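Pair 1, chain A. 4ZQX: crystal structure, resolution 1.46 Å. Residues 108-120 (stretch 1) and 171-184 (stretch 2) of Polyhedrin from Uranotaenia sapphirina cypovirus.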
# COMPACT_ATOMS: atom_id res chain seq x y z
N GLY A 108 9.23 10.38 18.59
CA GLY A 108 10.50 10.28 17.90
C GLY A 108 11.05 11.59 17.41
O GLY A 108 10.68 12.67 17.90
N ASN A 109 11.95 11.49 16.43
CA ASN A 109 12.69 12.64 15.94
C ASN A 109 11.92 13.39 14.85
O ASN A 109 12.37 13.51 13.72
CB ASN A 109 14.07 12.19 15.45
CG ASN A 109 15.04 13.34 15.31
OD1 ASN A 109 14.88 14.39 15.94
ND2 ASN A 109 16.06 13.15 14.49
N VAL A 110 10.75 13.90 15.23
CA VAL A 110 9.78 14.51 14.32
C VAL A 110 10.04 15.99 14.05
O VAL A 110 10.44 16.73 14.93
CB VAL A 110 8.36 14.34 14.90
CG1 VAL A 110 7.29 15.09 14.06
CG2 VAL A 110 8.03 12.86 15.07
N ASP A 111 9.80 16.41 12.81
CA ASP A 111 9.81 17.83 12.48
C ASP A 111 8.44 18.39 12.85
O ASP A 111 7.48 18.31 12.07
CB ASP A 111 10.08 18.05 10.99
CG ASP A 111 10.24 19.53 10.65
OD1 ASP A 111 9.87 20.39 11.48
OD2 ASP A 111 10.73 19.83 9.54
N TRP A 112 8.34 18.94 14.06
CA TRP A 112 7.06 19.43 14.56
C TRP A 112 6.54 20.64 13.78
O TRP A 112 5.35 20.94 13.83
CB TRP A 112 7.14 19.76 16.05
CG TRP A 112 7.67 18.62 16.86
CD1 TRP A 112 8.90 18.52 17.44
CD2 TRP A 112 6.99 17.39 17.15
NE1 TRP A 112 9.03 17.31 18.08
CE2 TRP A 112 7.87 16.60 17.92
CE3 TRP A 112 5.73 16.89 16.84
CZ2 TRP A 112 7.53 15.33 18.39
CZ3 TRP A 112 5.39 15.62 17.31
CH2 TRP A 112 6.29 14.86 18.09
N ASN A 113 7.42 21.34 13.06
CA ASN A 113 6.97 22.43 12.22
C ASN A 113 6.16 21.96 11.00
O ASN A 113 5.36 22.72 10.44
CB ASN A 113 8.17 23.23 11.71
CG ASN A 113 8.72 24.17 12.75
OD1 ASN A 113 9.52 23.79 13.60
ND2 ASN A 113 8.30 25.44 12.66
N LYS A 114 6.39 20.72 10.57
CA LYS A 114 5.89 20.28 9.27
C LYS A 114 5.00 19.04 9.33
O LYS A 114 4.45 18.62 8.31
CB LYS A 114 7.05 20.01 8.30
CG LYS A 114 7.86 21.28 7.89
CD LYS A 114 7.02 22.42 7.32
CE LYS A 114 6.25 22.06 6.07
NZ LYS A 114 7.09 22.03 4.84
N ALA A 115 4.85 18.44 10.51
CA ALA A 115 3.95 17.31 10.65
C ALA A 115 2.54 17.77 10.31
O ALA A 115 2.09 18.80 10.83
CB ALA A 115 4.02 16.73 12.04
N SER A 116 1.85 17.04 9.44
CA SER A 116 0.50 17.44 9.04
C SER A 116 -0.51 16.33 9.25
O SER A 116 -0.25 15.18 8.95
CB SER A 116 0.48 17.92 7.59
OG SER A 116 0.89 16.90 6.70
N ILE A 117 -1.67 16.70 9.79
CA ILE A 117 -2.76 15.77 10.03
C ILE A 117 -3.96 16.33 9.29
O ILE A 117 -4.47 17.39 9.64
CB ILE A 117 -3.07 15.62 11.53
CG1 ILE A 117 -1.83 15.10 12.27
CG2 ILE A 117 -4.26 14.68 11.75
CD1 ILE A 117 -1.96 15.14 13.79
N ASP A 118 -4.40 15.63 8.26
CA ASP A 118 -5.46 16.11 7.39
C ASP A 118 -6.66 15.16 7.51
O ASP A 118 -6.57 13.99 7.14
CB ASP A 118 -4.91 16.16 5.96
CG ASP A 118 -5.87 16.78 4.95
OD1 ASP A 118 -6.88 17.41 5.34
OD2 ASP A 118 -5.58 16.63 3.74
N ILE A 119 -7.76 15.67 8.06
CA ILE A 119 -9.01 14.93 8.16
C ILE A 119 -9.82 15.23 6.90
O ILE A 119 -10.23 16.38 6.67
CB ILE A 119 -9.81 15.36 9.38
CG1 ILE A 119 -8.95 15.26 10.64
CG2 ILE A 119 -11.07 14.50 9.52
CD1 ILE A 119 -8.38 13.91 10.92
N ARG A 120 -10.01 14.18 6.08
CA ARG A 120 -10.56 14.31 4.73
C ARG A 120 -11.95 13.69 4.67
O ARG A 120 -12.39 13.09 5.63
CB ARG A 120 -9.64 13.65 3.70
CG ARG A 120 -8.21 14.22 3.72
CD ARG A 120 -7.27 13.50 2.79
NE ARG A 120 -7.57 13.72 1.37
CZ ARG A 120 -7.16 14.77 0.66
NH1 ARG A 120 -6.43 15.73 1.23
NH2 ARG A 120 -7.48 14.86 -0.63
N PRO A 171 -18.64 10.06 8.64
CA PRO A 171 -17.39 9.34 8.38
C PRO A 171 -16.34 10.25 7.77
O PRO A 171 -16.65 11.14 7.00
CB PRO A 171 -17.79 8.28 7.34
CG PRO A 171 -19.27 8.22 7.37
CD PRO A 171 -19.74 9.57 7.80
N VAL A 172 -15.09 9.97 8.11
CA VAL A 172 -13.95 10.70 7.57
C VAL A 172 -12.88 9.71 7.12
O VAL A 172 -12.94 8.53 7.47
CB VAL A 172 -13.35 11.65 8.64
CG1 VAL A 172 -14.40 12.66 9.07
CG2 VAL A 172 -12.83 10.86 9.83
N SER A 173 -11.91 10.21 6.35
CA SER A 173 -10.69 9.48 6.03
C SER A 173 -9.51 10.31 6.54
O SER A 173 -9.68 11.47 6.89
CB SER A 173 -10.57 9.23 4.53
OG SER A 173 -10.61 10.45 3.80
N ILE A 174 -8.32 9.70 6.61
CA ILE A 174 -7.19 10.34 7.27
C ILE A 174 -5.93 10.29 6.44
O ILE A 174 -5.60 9.25 5.86
CB ILE A 174 -6.87 9.64 8.62
CG1 ILE A 174 -8.05 9.72 9.58
CG2 ILE A 174 -5.64 10.26 9.26
CD1 ILE A 174 -7.82 8.95 10.88
N ALA A 175 -5.23 11.42 6.39
CA ALA A 175 -3.88 11.45 5.82
C ALA A 175 -2.95 12.19 6.77
O ALA A 175 -3.12 13.38 7.01
CB ALA A 175 -3.88 12.13 4.47
N VAL A 176 -1.97 11.46 7.29
CA VAL A 176 -0.99 12.00 8.21
C VAL A 176 0.37 11.88 7.54
O VAL A 176 0.74 10.80 7.08
CB VAL A 176 -0.98 11.22 9.54
CG1 VAL A 176 0.04 11.80 10.53
CG2 VAL A 176 -2.33 11.26 10.16
N ILE A 177 1.09 12.99 7.47
CA ILE A 177 2.44 13.01 6.92
C ILE A 177 3.37 13.51 8.01
O ILE A 177 3.18 14.62 8.49
CB ILE A 177 2.51 13.96 5.71
CG1 ILE A 177 1.53 13.50 4.63
CG2 ILE A 177 3.94 13.97 5.12
CD1 ILE A 177 1.35 14.47 3.49
N VAL A 178 4.36 12.70 8.38
CA VAL A 178 5.25 13.02 9.50
C VAL A 178 6.70 12.99 9.05
O VAL A 178 7.31 11.92 8.97
CB VAL A 178 5.11 12.00 10.64
CG1 VAL A 178 5.95 12.43 11.83
CG2 VAL A 178 3.67 11.86 11.04
N PRO A 179 7.28 14.17 8.75
CA PRO A 179 8.67 14.22 8.26
C PRO A 179 9.68 14.24 9.40
O PRO A 179 9.39 14.72 10.50
CB PRO A 179 8.73 15.54 7.48
CG PRO A 179 7.44 16.21 7.67
CD PRO A 179 6.68 15.51 8.74
N ARG A 180 10.86 13.69 9.12
CA ARG A 180 11.96 13.71 10.06
C ARG A 180 12.54 15.12 10.31
O ARG A 180 12.69 15.91 9.39
CB ARG A 180 13.09 12.81 9.53
CG ARG A 180 14.17 12.58 10.57
CD ARG A 180 15.26 11.63 10.10
NE ARG A 180 16.10 11.22 11.22
CZ ARG A 180 15.82 10.21 12.06
NH1 ARG A 180 14.74 9.44 11.92
NH2 ARG A 180 16.65 9.96 13.05
N ASN A 181 12.86 15.41 11.57
CA ASN A 181 13.58 16.62 11.94
C ASN A 181 14.99 16.68 11.30
O ASN A 181 15.85 15.84 11.57
CB ASN A 181 13.64 16.65 13.48
CG ASN A 181 14.48 17.80 14.03
OD1 ASN A 181 14.90 18.68 13.30
ND2 ASN A 181 14.71 17.79 15.34
N MET A 182 15.22 17.69 10.46
CA MET A 182 16.53 17.92 9.85
C MET A 182 17.06 19.31 10.23
O MET A 182 17.90 19.88 9.53
CB MET A 182 16.47 17.75 8.33
CG MET A 182 16.02 16.37 7.91
SD MET A 182 16.16 16.10 6.13
CE MET A 182 15.21 14.59 6.04
N HIS A 183 16.59 19.83 11.36
CA HIS A 183 17.00 21.15 11.82
C HIS A 183 18.46 21.20 12.29
O HIS A 183 18.94 22.26 12.70
CB HIS A 183 16.07 21.66 12.93
CG HIS A 183 14.68 21.96 12.45
ND1 HIS A 183 13.56 21.76 13.24
CD2 HIS A 183 14.22 22.42 11.27
CE1 HIS A 183 12.48 22.10 12.56
NE2 HIS A 183 12.85 22.50 11.36
N ASN A 184 19.17 20.07 12.25
CA ASN A 184 20.62 20.09 12.47
C ASN A 184 21.39 20.61 11.25
O ASN A 184 22.62 20.66 11.26
CB ASN A 184 21.13 18.71 12.94
CG ASN A 184 21.05 17.63 11.87
OD1 ASN A 184 20.43 17.80 10.83
ND2 ASN A 184 21.68 16.50 12.14
O HOH W 1 12.21 16.62 16.95
O HOH W 2 11.11 22.46 9.07
O HOH W 3 -1.53 15.56 5.77

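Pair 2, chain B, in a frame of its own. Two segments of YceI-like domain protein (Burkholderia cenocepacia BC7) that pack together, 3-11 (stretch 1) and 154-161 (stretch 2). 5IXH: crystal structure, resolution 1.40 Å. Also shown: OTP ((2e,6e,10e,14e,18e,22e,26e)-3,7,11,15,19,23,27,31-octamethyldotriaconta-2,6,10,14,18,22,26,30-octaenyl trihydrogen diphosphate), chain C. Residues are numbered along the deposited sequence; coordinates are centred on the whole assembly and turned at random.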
# COMPACT_ATOMS: atom_id res chain seq x y z
N ASP B 3 -5.23 6.56 16.75
CA ASP B 3 -5.05 6.01 15.41
C ASP B 3 -6.17 5.00 15.02
O ASP B 3 -7.34 5.18 15.40
CB ASP B 3 -3.61 5.46 15.23
CG ASP B 3 -3.34 4.21 16.06
OD1 ASP B 3 -3.92 4.06 17.15
OD2 ASP B 3 -2.51 3.38 15.61
N VAL B 4 -5.79 3.92 14.34
CA VAL B 4 -6.55 3.33 13.24
C VAL B 4 -7.46 2.13 13.61
O VAL B 4 -7.65 1.85 14.80
CB VAL B 4 -5.46 2.96 12.22
CG1 VAL B 4 -5.97 2.34 10.91
CG2 VAL B 4 -4.64 4.21 11.85
N ASP B 5 -8.06 1.45 12.61
CA ASP B 5 -8.83 0.21 12.83
C ASP B 5 -8.71 -0.78 11.65
O ASP B 5 -9.30 -0.55 10.59
CB ASP B 5 -10.31 0.57 13.10
CG ASP B 5 -11.13 -0.62 13.68
OD1 ASP B 5 -11.09 -1.70 13.08
OD2 ASP B 5 -11.80 -0.42 14.71
N LEU B 6 -7.96 -1.87 11.82
CA LEU B 6 -7.78 -2.82 10.72
C LEU B 6 -9.04 -3.38 10.18
O LEU B 6 -9.18 -3.54 8.98
CB LEU B 6 -6.88 -4.01 11.14
CG LEU B 6 -6.82 -5.29 10.25
CD1 LEU B 6 -6.30 -4.99 8.85
CD2 LEU B 6 -5.94 -6.36 10.89
N ALA B 7 -9.95 -3.75 11.07
CA ALA B 7 -11.14 -4.39 10.62
C ALA B 7 -11.93 -3.45 9.73
O ALA B 7 -12.58 -3.89 8.78
CB ALA B 7 -11.96 -4.88 11.79
N LYS B 8 -11.88 -2.14 10.03
CA LYS B 8 -12.60 -1.13 9.25
C LYS B 8 -11.80 -0.66 8.04
O LYS B 8 -12.34 -0.04 7.14
CB LYS B 8 -12.95 0.06 10.14
CG LYS B 8 -14.02 -0.26 11.17
CD LYS B 8 -14.28 0.93 12.09
CE LYS B 8 -15.44 0.61 13.04
NZ LYS B 8 -15.72 1.74 13.95
N SER B 9 -10.51 -1.00 8.03
CA SER B 9 -9.56 -0.48 7.04
C SER B 9 -9.22 -1.56 6.03
O SER B 9 -9.45 -2.77 6.25
CB SER B 9 -8.30 -0.03 7.76
OG SER B 9 -8.58 1.07 8.62
N LYS B 10 -8.66 -1.13 4.91
CA LYS B 10 -8.31 -2.06 3.84
C LYS B 10 -7.12 -1.55 3.09
O LYS B 10 -7.00 -0.35 2.81
CB LYS B 10 -9.49 -2.19 2.86
CG LYS B 10 -9.35 -3.34 1.87
CD LYS B 10 -10.20 -3.11 0.62
CE LYS B 10 -10.40 -4.40 -0.16
NZ LYS B 10 -10.98 -4.15 -1.52
N VAL B 11 -6.20 -2.46 2.79
CA VAL B 11 -5.09 -2.17 1.89
C VAL B 11 -5.08 -3.29 0.86
O VAL B 11 -5.05 -4.47 1.23
CB VAL B 11 -3.76 -2.13 2.62
CG1 VAL B 11 -2.61 -1.83 1.64
CG2 VAL B 11 -3.78 -1.07 3.71
N ILE B 154 -1.73 0.34 -5.59
CA ILE B 154 -1.93 0.07 -4.17
C ILE B 154 -3.05 0.98 -3.68
O ILE B 154 -2.93 2.20 -3.71
CB ILE B 154 -0.65 0.38 -3.36
CG1 ILE B 154 0.53 -0.47 -3.86
CG2 ILE B 154 -0.93 0.15 -1.85
CD1 ILE B 154 1.86 -0.10 -3.25
N LYS B 155 -4.15 0.39 -3.25
CA LYS B 155 -5.31 1.16 -2.81
C LYS B 155 -5.46 1.02 -1.31
O LYS B 155 -5.28 -0.06 -0.76
CB LYS B 155 -6.57 0.65 -3.50
CG LYS B 155 -6.48 0.58 -5.01
CD LYS B 155 -7.85 0.65 -5.67
CE LYS B 155 -8.86 -0.32 -5.05
NZ LYS B 155 -8.42 -1.74 -5.14
N PHE B 156 -5.78 2.11 -0.64
CA PHE B 156 -6.00 2.04 0.78
C PHE B 156 -7.19 2.88 1.22
O PHE B 156 -7.50 3.93 0.64
CB PHE B 156 -4.74 2.47 1.53
CG PHE B 156 -4.22 3.81 1.10
CD1 PHE B 156 -4.66 4.97 1.70
CD2 PHE B 156 -3.31 3.89 0.06
CE1 PHE B 156 -4.16 6.20 1.29
CE2 PHE B 156 -2.82 5.11 -0.36
CZ PHE B 156 -3.26 6.26 0.25
N HIS B 157 -7.82 2.38 2.27
CA HIS B 157 -8.93 3.02 2.95
C HIS B 157 -8.62 2.84 4.43
O HIS B 157 -8.81 1.74 4.95
CB HIS B 157 -10.24 2.33 2.58
CG HIS B 157 -11.44 2.84 3.34
ND1 HIS B 157 -12.09 4.00 3.00
CD2 HIS B 157 -12.13 2.31 4.38
CE1 HIS B 157 -13.11 4.18 3.82
NE2 HIS B 157 -13.16 3.17 4.66
N LEU B 158 -8.11 3.87 5.09
CA LEU B 158 -7.74 3.79 6.50
C LEU B 158 -8.75 4.55 7.32
O LEU B 158 -9.04 5.72 7.04
CB LEU B 158 -6.36 4.40 6.75
CG LEU B 158 -5.11 3.74 6.20
CD1 LEU B 158 -5.11 3.74 4.70
CD2 LEU B 158 -3.90 4.49 6.72
N VAL B 159 -9.29 3.90 8.34
CA VAL B 159 -10.27 4.49 9.23
C VAL B 159 -9.63 4.61 10.60
O VAL B 159 -9.17 3.60 11.16
CB VAL B 159 -11.53 3.62 9.33
CG1 VAL B 159 -12.55 4.25 10.29
CG2 VAL B 159 -12.15 3.40 7.97
N ALA B 160 -9.58 5.82 11.13
CA ALA B 160 -9.02 6.08 12.45
C ALA B 160 -10.07 6.53 13.42
O ALA B 160 -10.87 7.42 13.12
CB ALA B 160 -7.88 7.07 12.37
N THR B 161 -10.01 5.91 14.60
CA THR B 161 -11.09 5.88 15.59
C THR B 161 -12.45 5.65 14.92
O THR B 161 -12.96 4.53 14.93
CB THR B 161 -11.12 7.14 16.47
OG1 THR B 161 -9.99 7.13 17.35
CG2 THR B 161 -12.39 7.20 17.31
O7 OTP C . -3.52 -17.23 -17.31
P2 OTP C . -2.27 -16.69 -16.65
O5 OTP C . -1.13 -17.66 -16.84
O6 OTP C . -1.90 -15.35 -17.26
O4 OTP C . -2.53 -16.49 -15.10
P1 OTP C . -1.39 -16.24 -14.02
O2 OTP C . -0.82 -17.56 -13.56
O3 OTP C . -0.29 -15.38 -14.61
O1 OTP C . -2.06 -15.50 -12.78
C40 OTP C . -1.56 -14.28 -12.27
C39 OTP C . -2.27 -14.15 -10.92
C37 OTP C . -2.13 -13.08 -10.08
C38 OTP C . -2.93 -13.16 -8.79
C36 OTP C . -1.23 -11.86 -10.38
C35 OTP C . -0.38 -11.57 -9.13
C34 OTP C . -0.04 -10.07 -8.99
C32 OTP C . 0.37 -9.60 -7.77
C33 OTP C . 0.50 -10.52 -6.55
C31 OTP C . 0.72 -8.10 -7.61
C30 OTP C . 2.09 -7.97 -6.92
C29 OTP C . 1.86 -7.00 -5.75
C27 OTP C . 2.61 -5.86 -5.57
C28 OTP C . 3.76 -5.43 -6.48
C26 OTP C . 2.22 -5.00 -4.37
C25 OTP C . 3.46 -4.53 -3.60
C24 OTP C . 2.76 -3.69 -2.52
C22 OTP C . 2.88 -3.97 -1.19
C23 OTP C . 3.73 -5.12 -0.64
C21 OTP C . 2.11 -3.05 -0.24
C20 OTP C . 3.13 -2.01 0.22
C19 OTP C . 2.31 -0.81 0.71
C17 OTP C . 2.57 -0.21 1.93
C18 OTP C . 3.69 -0.72 2.83
C16 OTP C . 1.75 1.00 2.41
C15 OTP C . 0.55 1.32 1.49
C14 OTP C . 0.05 2.73 1.85
C12 OTP C . 0.67 3.84 1.31
C13 OTP C . 1.84 3.76 0.33
C11 OTP C . 0.17 5.25 1.67
C10 OTP C . -0.52 5.30 3.04
C9 OTP C . -0.64 6.80 3.35
C7 OTP C . -0.96 7.24 4.61
C8 OTP C . -1.22 6.26 5.75
C6 OTP C . -1.05 8.77 4.82
C5 OTP C . -2.30 9.13 5.62
C4 OTP C . -2.58 10.61 5.27
C2 OTP C . -2.35 11.67 6.12
C3 OTP C . -2.69 13.06 5.59
C1 OTP C . -1.79 11.51 7.53
O HOH W 4 -13.29 1.67 15.76

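The sharpest difference lies where the first stretch bulges away from its partner strand, at the matched positions Pro179(A) and Val159(B). In pair 1 the proline has no backbone N-H to offer, and nearby Ala115(A) carries only a methyl group; the two meet through apolar contact, Ala115(A) CB to Pro179(A) CD at 4.4 Å. In pair 2 the valine does have an N-H, and Ser9(B), the counterpart of Ala115(A), takes it up: Val159(B) N donates to Ser9(B) OG at 2.9 Å, nearly straight at 173°. The same hydroxyl donates to Asp5(B) O at 2.7 Å, so one serine ties the partner strand to the start of the bulge.

Around this point the backbones agree closely, with an RMSD of 0.9 Å over 14 central residues. In both pairs the first stretch meets its partner, Val110(A) beside Arg180(A) matching Val4(B) beside Ala160(B), loops out, and returns as an antiparallel strand. The returning strand is fixed by a reciprocal pair of bonds: Ser116(A) N to Ile177(A) O at 2.9 Å and Ile177(A) N to Ser116(A) O at 3.0 Å in pair 1, Lys10(B) N to His157(B) O and His157(B) N to Lys10(B) O, both 2.9 Å, in pair 2. Before the loop, Asp111(A) N donates to Pro179(A) O at 2.9 Å and 169°; the matching bond from Asp5(B) N to Val159(B) O, at 2.8 Å, is bent to 117° and weak. The longer stretches of pair 1 also include two further reciprocal pairs, Asp118(A) with Ala175(A) and Arg120(A) with Ser173(A).

Both loops are closed by a bond from the lysine N to the aspartate O, Lys114(A) N to Asp111(A) O at 3.0 Å and, weakly, Lys8(B) N to Asp5(B) O at 3.1 Å; in pair 2 Lys8(B) N also donates to Asp5(B) OD1 at 3.2 Å. Both lysines set CB 3.9 Å from the matched residue, Lys114(A) CB to Pro179(A) CG and Lys8(B) CB to Val159(B) CB. Beyond that they differ: Lys114(A), m throughout, leads its end away from the other stretch, whereas Lys8(B), m at chi1 and t at chi2 to chi4, is extended. A water links Lys8(B) NZ (3.0 Å), Asp5(B) OD2 (2.8 Å) and Thr161(B) O (3.0 Å). In pair 1 a water instead joins Asp111(A) OD2, at 2.7 Å, to His183(A) NE2, at 2.9 Å.

On one face of the returning strand, Ile117(A) and Val176(A) meet at 4.2 Å between their CG1 atoms. Their counterparts are Val11(B) and Phe156(B), whose CG2 and CB lie 4.3 Å apart; the phenyl ring leads away from Val11(B) and lays one face against the OTP chain, Phe156(B) CE2 to OTP C11 being 3.6 Å. Leu158(B), the match of Val178(A), also meets the lipid, CD2 to OTP C8 at 3.4 Å, whereas Val178(A) CG1 packs 3.7 Å from Val110(A) CG1.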